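Local coordinates for Tat pathway signal sequence domain protein (Parabacteroides merdae, PDB 4Q9A) that is a putative GDSL-like lipase of the SGNH hydrolase clan and probably hydrolyses ester bonds in acylated substrates, at residues A[20-25]-A[68-73]; A[93-98]-A[136-141]. All coordinates share one frame; numbering follows the deposited sequence.

Contact 1 lies within the parallel sheet, whereas contact 2 joins connections that lead into two of its other strands. Contact 1 is largely buried: strand 69-72, outermost within this chain, pairs with strand 21-26 through a ladder of main-chain hydrogen bonds, and apolar side chains fill in around it. Contact 2, whose centre lies about 17 Å from the centre of the chain against about 12 Å for that of contact 1, is partly exposed and uses one side-chain hydroxyl and a leucine instead of a ladder. The centres of the two contacts are about 11 Å apart, and they meet directly where Asp97 OD2 accepts a probable hydrogen bond from Val21 N, 2.8 Å away.

Contact 1: residues A[20-25]-A[68-73]; sequences CVILFQ and PKIYNR
The Phe24 ring meets 68-73 at its edge: Ile70 CG2 lies in the ring plane 3.6 Å from Phe24 CE1, and Tyr71 O is also at this edge. On the other side of the sheet the Tyr71 ring has Ile22 O near its plane at one edge, while Val21 CG1 approaches obliquely, 4.2 Å from Tyr71 CD2. The backbones between form a parallel beta ladder, with five hydrogen bonds from Lys69 N to Cys20 O at one end to Arg73 N to Phe24 O at the other. The last is 2.8 Å long and nearly straight (N-H...O angle 171°). Around Ile22 the packing is side by side: its CD1 reaches Pro68 CB at 3.9 Å and extends alongside Ile70 CG1. Chi1 of Leu23 (174°) carries CG beside the carbonyl carbon, and chi2 (65°) then sets CD1 3.8 Å from Tyr71 CB and against the CG of Arg73, whose side chain it crosses at about a right angle. Beyond Arg73 CG, the guanidinium is gripped by the main-chain carbonyls of Arg36 and Ser38 and by Gln46. Helix 51-62, between the strands in this beta-alpha-beta crossover of the SGNH hydrolase fold, covers the Phe24 and Ile70 side through Val52, Leu59 and Leu60; helix 44-47 touches Ile70 and Tyr71, and strand 98-102 pairs with the other edge of strand 21-26.

Contact 2: residues A[93-98]-A[136-141]; sequences AFQPDV and EKLPNT
Leu138 and Thr141 carry this contact against Gln95 and Pro96, joining two connections of the alpha/beta fold of the SGNH hydrolases: the loop from helix 88-92 into strand 98-102 and the type I turn, Leu138 to Thr141, from helix 120-137 into strand 142-146. Leu138 forks over the other segment, its CD1 resting 3.6 Å from Pro96 CD and its CD2 3.7 Å from Gln95 CA. Its side chain crosses both neighbours at about a right angle. Thr141 gives the polar link, donating from OG1 to Pro96 O, while its CG2 lies 3.3 Å from the same oxygen. An alanine here would probably leave Pro96 O without its hydroxyl donor and without the methyl that lies against it. In the next shell, Leu92 of helix 88-92 packs on Leu138, and Leu23 of strand 21-26 touches Pro96. The turn is closed by Thr141 N bonding to Leu138 O at 3.2 Å. Backbone hydrogen bonds tie Asp97 to Gln142 and Val98 to Val21 and Leu23, placing the loop beside strands 142-146 and 21-26. With OG1 anti to its own carbonyl carbon (chi1 -61°), Thr141 places the hydroxyl oxygen 2.6 Å from Pro96 O, with a C=O...OG1 angle of 173°.

Contact 1: residues A[20-25]-A[68-73]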
ATOM      1  N   CYS A  20       1.514  14.630 -14.712  1.00 48.42           N
ATOM      2  CA  CYS A  20       1.545  13.501 -15.651  1.00 50.20           C
ATOM      3  C   CYS A  20       0.402  12.522 -15.362  1.00 54.07           C
ATOM      4  O   CYS A  20       0.065  12.291 -14.198  1.00 53.64           O
ATOM      5  CB  CYS A  20       2.893  12.784 -15.603  1.00 51.68           C
ATOM      6  SG  CYS A  20       3.275  12.053 -13.981  1.00 55.89           S
ATOM      7  N   VAL A  21      -0.183  11.936 -16.419  1.00 49.78           N
ATOM      8  CA  VAL A  21      -1.282  10.979 -16.259  1.00 48.05           C
ATOM      9  C   VAL A  21      -0.710   9.548 -16.341  1.00 49.17           C
ATOM     10  O   VAL A  21      -0.027   9.203 -17.312  1.00 49.55           O
ATOM     11  CB  VAL A  21      -2.436  11.261 -17.280  1.00 50.88           C
ATOM     12  CG1 VAL A  21      -3.426  10.099 -17.388  1.00 49.50           C
ATOM     13  CG2 VAL A  21      -3.175  12.535 -16.906  1.00 50.68           C
ATOM     14  N   ILE A  22      -0.971   8.736 -15.302  1.00 41.98           N
ATOM     15  CA  ILE A  22      -0.533   7.328 -15.273  1.00 40.17           C
ATOM     16  C   ILE A  22      -1.791   6.460 -15.261  1.00 45.40           C
ATOM     17  O   ILE A  22      -2.691   6.679 -14.441  1.00 44.98           O
ATOM     18  CB  ILE A  22       0.457   6.975 -14.126  1.00 40.84           C
ATOM     19  CG1 ILE A  22       1.741   7.818 -14.231  1.00 39.37           C
ATOM     20  CG2 ILE A  22       0.807   5.491 -14.147  1.00 40.13           C
ATOM     21  CD1 ILE A  22       2.277   8.271 -12.889  1.00 32.43           C
ATOM     22  N   LEU A  23      -1.868   5.514 -16.210  1.00 42.60           N
ATOM     23  CA  LEU A  23      -3.032   4.655 -16.354  1.00 42.44           C
ATOM     24  C   LEU A  23      -2.642   3.190 -16.327  1.00 45.77           C
ATOM     25  O   LEU A  23      -1.825   2.731 -17.125  1.00 46.77           O
ATOM     26  CB  LEU A  23      -3.814   4.990 -17.653  1.00 42.67           C
ATOM     27  CG  LEU A  23      -4.985   4.073 -18.025  1.00 47.43           C
ATOM     28  CD1 LEU A  23      -6.117   4.152 -17.008  1.00 47.25           C
ATOM     29  CD2 LEU A  23      -5.487   4.383 -19.404  1.00 51.41           C
ATOM     30  N   PHE A  24      -3.289   2.456 -15.429  1.00 39.57           N
ATOM     31  CA  PHE A  24      -3.141   1.014 -15.251  1.00 36.99           C
ATOM     32  C   PHE A  24      -4.285   0.338 -15.959  1.00 44.74           C
ATOM     33  O   PHE A  24      -5.461   0.691 -15.762  1.00 47.39           O
ATOM     34  CB  PHE A  24      -3.087   0.633 -13.761  1.00 35.46           C
ATOM     35  CG  PHE A  24      -1.816   1.119 -13.117  1.00 33.61           C
ATOM     36  CD1 PHE A  24      -1.737   2.396 -12.567  1.00 33.63           C
ATOM     37  CD2 PHE A  24      -0.684   0.324 -13.097  1.00 33.89           C
ATOM     38  CE1 PHE A  24      -0.543   2.864 -12.024  1.00 33.77           C
ATOM     39  CE2 PHE A  24       0.502   0.787 -12.527  1.00 36.26           C
ATOM     40  CZ  PHE A  24       0.568   2.060 -12.007  1.00 33.60           C
ATOM     41  N   GLN A  25      -3.935  -0.591 -16.825  1.00 40.70           N
ATOM     42  CA  GLN A  25      -4.894  -1.320 -17.623  1.00 41.80           C
ATOM     43  C   GLN A  25      -4.580  -2.830 -17.519  1.00 48.77           C
ATOM     44  O   GLN A  25      -3.407  -3.216 -17.352  1.00 49.14           O
ATOM     45  CB  GLN A  25      -4.832  -0.778 -19.063  1.00 43.60           C
ATOM     46  CG  GLN A  25      -5.873  -1.313 -20.009  1.00 55.60           C
ATOM     47  CD  GLN A  25      -7.273  -0.950 -19.626  1.00 57.74           C
ATOM     48  OE1 GLN A  25      -8.027  -1.777 -19.104  1.00 53.71           O
ATOM     49  NE2 GLN A  25      -7.665   0.257 -19.963  1.00 36.56           N
ATOM     50  N   PRO A  68       1.307  13.510  -9.727  1.00 43.80           N
ATOM     51  CA  PRO A  68       0.752  12.703 -10.821  1.00 43.05           C
ATOM     52  C   PRO A  68      -0.729  12.364 -10.630  1.00 46.04           C
ATOM     53  O   PRO A  68      -1.215  12.281  -9.491  1.00 46.05           O
ATOM     54  CB  PRO A  68       1.615  11.438 -10.794  1.00 44.46           C
ATOM     55  CG  PRO A  68       2.132  11.337  -9.436  1.00 48.33           C
ATOM     56  CD  PRO A  68       2.223  12.713  -8.882  1.00 44.83           C
ATOM     57  N   LYS A  69      -1.444  12.211 -11.750  1.00 40.71           N
ATOM     58  CA  LYS A  69      -2.858  11.842 -11.744  1.00 40.27           C
ATOM     59  C   LYS A  69      -2.908  10.389 -12.184  1.00 43.53           C
ATOM     60  O   LYS A  69      -2.606  10.090 -13.349  1.00 42.74           O
ATOM     61  CB  LYS A  69      -3.713  12.771 -12.649  1.00 41.83           C
ATOM     62  CG  LYS A  69      -3.350  14.271 -12.622  1.00 36.67           C
ATOM     63  CD  LYS A  69      -4.537  15.136 -13.058  1.00 44.93           C
ATOM     64  CE  LYS A  69      -4.113  16.417 -13.711  1.00 60.90           C
ATOM     65  NZ  LYS A  69      -5.271  17.204 -14.186  1.00 59.11           N
ATOM     66  N   ILE A  70      -3.190   9.475 -11.230  1.00 39.32           N
ATOM     67  CA  ILE A  70      -3.173   8.027 -11.465  1.00 38.45           C
ATOM     68  C   ILE A  70      -4.600   7.454 -11.557  1.00 43.94           C
ATOM     69  O   ILE A  70      -5.467   7.749 -10.724  1.00 45.26           O
ATOM     70  CB  ILE A  70      -2.303   7.293 -10.403  1.00 40.83           C
ATOM     71  CG1 ILE A  70      -0.928   8.006 -10.233  1.00 40.69           C
ATOM     72  CG2 ILE A  70      -2.091   5.823 -10.798  1.00 40.67           C
ATOM     73  CD1 ILE A  70      -0.099   7.592  -9.067  1.00 37.61           C
ATOM     74  N   TYR A  71      -4.824   6.639 -12.603  1.00 39.81           N
ATOM     75  CA  TYR A  71      -6.107   6.012 -12.930  1.00 39.42           C
ATOM     76  C   TYR A  71      -5.954   4.508 -13.123  1.00 41.65           C
ATOM     77  O   TYR A  71      -4.871   4.046 -13.493  1.00 39.89           O
ATOM     78  CB  TYR A  71      -6.691   6.647 -14.218  1.00 39.81           C
ATOM     79  CG  TYR A  71      -7.108   8.085 -14.032  1.00 40.82           C
ATOM     80  CD1 TYR A  71      -8.357   8.407 -13.513  1.00 42.32           C
ATOM     81  CD2 TYR A  71      -6.254   9.128 -14.375  1.00 41.93           C
ATOM     82  CE1 TYR A  71      -8.746   9.731 -13.337  1.00 42.02           C
ATOM     83  CE2 TYR A  71      -6.632  10.459 -14.199  1.00 43.23           C
ATOM     84  CZ  TYR A  71      -7.884  10.755 -13.685  1.00 50.46           C
ATOM     85  OH  TYR A  71      -8.288  12.048 -13.478  1.00 53.28           O
ATOM     86  N   ASN A  72      -7.054   3.756 -12.895  1.00 37.67           N
ATOM     87  CA  ASN A  72      -7.140   2.305 -13.082  1.00 37.39           C
ATOM     88  C   ASN A  72      -8.354   2.000 -13.955  1.00 43.31           C
ATOM     89  O   ASN A  72      -9.464   2.446 -13.639  1.00 43.98           O
ATOM     90  CB  ASN A  72      -7.231   1.575 -11.726  1.00 34.07           C
ATOM     91  CG  ASN A  72      -7.253   0.048 -11.749  1.00 55.41           C
ATOM     92  OD1 ASN A  72      -7.360  -0.621 -12.791  1.00 44.78           O
ATOM     93  ND2 ASN A  72      -7.207  -0.547 -10.564  1.00 51.78           N
ATOM     94  N   ARG A  73      -8.154   1.268 -15.067  1.00 39.88           N
ATOM     95  CA  ARG A  73      -9.287   0.915 -15.928  1.00 39.84           C
ATOM     96  C   ARG A  73      -9.414  -0.618 -16.156  1.00 44.07           C
ATOM     97  O   ARG A  73     -10.250  -1.047 -16.965  1.00 43.86           O
ATOM     98  CB  ARG A  73      -9.255   1.684 -17.258  1.00 36.49           C
ATOM     99  CG  ARG A  73      -9.739   3.131 -17.125  1.00 46.30           C
ATOM    100  CD  ARG A  73     -11.150   3.289 -16.554  1.00 49.97           C
ATOM    101  NE  ARG A  73     -11.174   4.122 -15.348  1.00 50.19           N
ATOM    102  CZ  ARG A  73     -12.259   4.355 -14.610  1.00 64.35           C
ATOM    103  NH1 ARG A  73     -13.425   3.806 -14.934  1.00 52.71           N
ATOM    104  NH2 ARG A  73     -12.177   5.111 -13.524  1.00 49.72           N
TER

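Contact 2: residues A[93-98]-A[136-141]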
ATOM      1  N   ALA A  93      -9.089   8.131 -24.273  1.00 46.56           N
ATOM      2  CA  ALA A  93      -9.759   9.278 -23.659  1.00 45.37           C
ATOM      3  C   ALA A  93      -8.931   9.898 -22.541  1.00 49.86           C
ATOM      4  O   ALA A  93      -9.042  11.090 -22.306  1.00 53.73           O
ATOM      5  CB  ALA A  93     -11.103   8.843 -23.107  1.00 45.72           C
ATOM      6  N   PHE A  94      -8.110   9.110 -21.861  1.00 42.66           N
ATOM      7  CA  PHE A  94      -7.302   9.597 -20.753  1.00 41.17           C
ATOM      8  C   PHE A  94      -6.075  10.339 -21.216  1.00 45.41           C
ATOM      9  O   PHE A  94      -5.494  11.095 -20.422  1.00 43.62           O
ATOM     10  CB  PHE A  94      -6.865   8.414 -19.866  1.00 41.70           C
ATOM     11  CG  PHE A  94      -7.997   7.837 -19.074  1.00 42.12           C
ATOM     12  CD1 PHE A  94      -8.836   6.874 -19.628  1.00 44.82           C
ATOM     13  CD2 PHE A  94      -8.258   8.282 -17.787  1.00 43.65           C
ATOM     14  CE1 PHE A  94      -9.911   6.359 -18.901  1.00 45.39           C
ATOM     15  CE2 PHE A  94      -9.331   7.753 -17.050  1.00 46.54           C
ATOM     16  CZ  PHE A  94     -10.142   6.788 -17.610  1.00 44.68           C
ATOM     17  N   GLN A  95      -5.640  10.077 -22.477  1.00 43.37           N
ATOM     18  CA  GLN A  95      -4.401  10.594 -23.067  1.00 43.34           C
ATOM     19  C   GLN A  95      -3.248  10.314 -22.082  1.00 49.30           C
ATOM     20  O   GLN A  95      -2.598  11.258 -21.622  1.00 50.36           O
ATOM     21  CB  GLN A  95      -4.533  12.078 -23.415  1.00 44.29           C
ATOM     22  CG  GLN A  95      -5.297  12.306 -24.682  1.00 46.86           C
ATOM     23  CD  GLN A  95      -5.626  13.751 -24.826  1.00 68.10           C
ATOM     24  OE1 GLN A  95      -4.735  14.603 -24.922  1.00 60.42           O
ATOM     25  NE2 GLN A  95      -6.925  14.056 -24.809  1.00 66.56           N
ATOM     26  N   PRO A  96      -3.047   9.034 -21.663  1.00 46.12           N
ATOM     27  CA  PRO A  96      -2.024   8.755 -20.646  1.00 45.94           C
ATOM     28  C   PRO A  96      -0.595   9.039 -21.089  1.00 50.77           C
ATOM     29  O   PRO A  96      -0.180   8.684 -22.200  1.00 50.45           O
ATOM     30  CB  PRO A  96      -2.206   7.262 -20.355  1.00 47.21           C
ATOM     31  CG  PRO A  96      -2.854   6.708 -21.594  1.00 51.56           C
ATOM     32  CD  PRO A  96      -3.751   7.794 -22.060  1.00 47.52           C
ATOM     33  N   ASP A  97       0.161   9.671 -20.189  1.00 47.22           N
ATOM     34  CA  ASP A  97       1.577   9.957 -20.382  1.00 47.15           C
ATOM     35  C   ASP A  97       2.377   8.649 -20.190  1.00 52.38           C
ATOM     36  O   ASP A  97       3.382   8.403 -20.879  1.00 53.95           O
ATOM     37  CB  ASP A  97       2.014  11.069 -19.414  1.00 48.53           C
ATOM     38  CG  ASP A  97       1.396  12.428 -19.752  1.00 56.37           C
ATOM     39  OD1 ASP A  97       1.570  12.891 -20.895  1.00 58.66           O
ATOM     40  OD2 ASP A  97       0.751  13.028 -18.868  1.00 57.98           O
ATOM     41  N   VAL A  98       1.889   7.801 -19.266  1.00 48.01           N
ATOM     42  CA  VAL A  98       2.448   6.495 -18.921  1.00 47.44           C
ATOM     43  C   VAL A  98       1.290   5.497 -18.843  1.00 49.70           C
ATOM     44  O   VAL A  98       0.374   5.662 -18.035  1.00 49.49           O
ATOM     45  CB  VAL A  98       3.280   6.541 -17.613  1.00 51.16           C
ATOM     46  CG1 VAL A  98       3.755   5.153 -17.204  1.00 50.76           C
ATOM     47  CG2 VAL A  98       4.461   7.481 -17.758  1.00 51.86           C
ATOM     48  N   GLU A 136       0.153   4.483 -32.372  1.00 56.31           N
ATOM     49  CA  GLU A 136      -0.402   5.194 -33.525  1.00 57.32           C
ATOM     50  C   GLU A 136      -1.240   6.392 -33.050  1.00 61.44           C
ATOM     51  O   GLU A 136      -0.997   7.502 -33.505  1.00 62.44           O
ATOM     52  CB  GLU A 136      -1.268   4.231 -34.356  1.00 59.41           C
ATOM     53  CG  GLU A 136      -0.873   4.058 -35.810  1.00 70.71           C
ATOM     54  CD  GLU A 136      -0.969   2.645 -36.376  1.00 89.95           C
ATOM     55  OE1 GLU A 136      -2.073   2.051 -36.371  1.00 73.02           O
ATOM     56  OE2 GLU A 136       0.068   2.140 -36.867  1.00 82.74           O
ATOM     57  N   LYS A 137      -2.174   6.170 -32.094  1.00 56.06           N
ATOM     58  CA  LYS A 137      -3.092   7.182 -31.558  1.00 55.36           C
ATOM     59  C   LYS A 137      -2.460   8.061 -30.444  1.00 58.43           C
ATOM     60  O   LYS A 137      -2.792   9.245 -30.355  1.00 59.73           O
ATOM     61  CB  LYS A 137      -4.401   6.530 -31.055  1.00 56.81           C
ATOM     62  CG  LYS A 137      -5.233   5.827 -32.151  1.00 60.28           C
ATOM     63  CD  LYS A 137      -5.850   6.792 -33.179  1.00 61.12           C
ATOM     64  CE  LYS A 137      -7.257   6.435 -33.589  1.00 70.01           C
ATOM     65  NZ  LYS A 137      -7.825   7.451 -34.514  1.00 79.60           N
ATOM     66  N   LEU A 138      -1.565   7.512 -29.620  1.00 51.75           N
ATOM     67  CA  LEU A 138      -0.873   8.287 -28.586  1.00 50.14           C
ATOM     68  C   LEU A 138       0.635   8.112 -28.786  1.00 56.08           C
ATOM     69  O   LEU A 138       1.256   7.309 -28.084  1.00 55.88           O
ATOM     70  CB  LEU A 138      -1.296   7.849 -27.172  1.00 48.47           C
ATOM     71  CG  LEU A 138      -2.759   8.037 -26.739  1.00 51.81           C
ATOM     72  CD1 LEU A 138      -3.110   7.087 -25.581  1.00 49.91           C
ATOM     73  CD2 LEU A 138      -3.054   9.484 -26.347  1.00 52.45           C
ATOM     74  N   PRO A 139       1.239   8.790 -29.791  1.00 54.22           N
ATOM     75  CA  PRO A 139       2.662   8.561 -30.087  1.00 54.11           C
ATOM     76  C   PRO A 139       3.663   8.958 -28.998  1.00 57.65           C
ATOM     77  O   PRO A 139       4.815   8.538 -29.093  1.00 57.48           O
ATOM     78  CB  PRO A 139       2.891   9.380 -31.352  1.00 57.13           C
ATOM     79  CG  PRO A 139       1.819  10.362 -31.388  1.00 61.80           C
ATOM     80  CD  PRO A 139       0.640   9.711 -30.779  1.00 56.92           C
ATOM     81  N   ASN A 140       3.248   9.710 -27.963  1.00 53.99           N
ATOM     82  CA  ASN A 140       4.160  10.103 -26.874  1.00 53.60           C
ATOM     83  C   ASN A 140       3.961   9.282 -25.601  1.00 57.24           C
ATOM     84  O   ASN A 140       4.650   9.517 -24.602  1.00 58.01           O
ATOM     85  CB  ASN A 140       4.001  11.572 -26.527  1.00 54.42           C
ATOM     86  CG  ASN A 140       4.192  12.502 -27.687  1.00 59.80           C
ATOM     87  OD1 ASN A 140       3.315  13.317 -27.981  1.00 62.82           O
ATOM     88  ND2 ASN A 140       5.320  12.384 -28.376  1.00 32.48           N
ATOM     89  N   THR A 141       3.029   8.332 -25.615  1.00 52.76           N
ATOM     90  CA  THR A 141       2.785   7.507 -24.443  1.00 51.69           C
ATOM     91  C   THR A 141       3.939   6.515 -24.239  1.00 56.01           C
ATOM     92  O   THR A 141       4.374   5.825 -25.184  1.00 58.34           O
ATOM     93  CB  THR A 141       1.432   6.796 -24.551  1.00 61.33           C
ATOM     94  OG1 THR A 141       0.419   7.809 -24.619  1.00 68.99           O
ATOM     95  CG2 THR A 141       1.149   5.881 -23.352  1.00 56.86           C
TER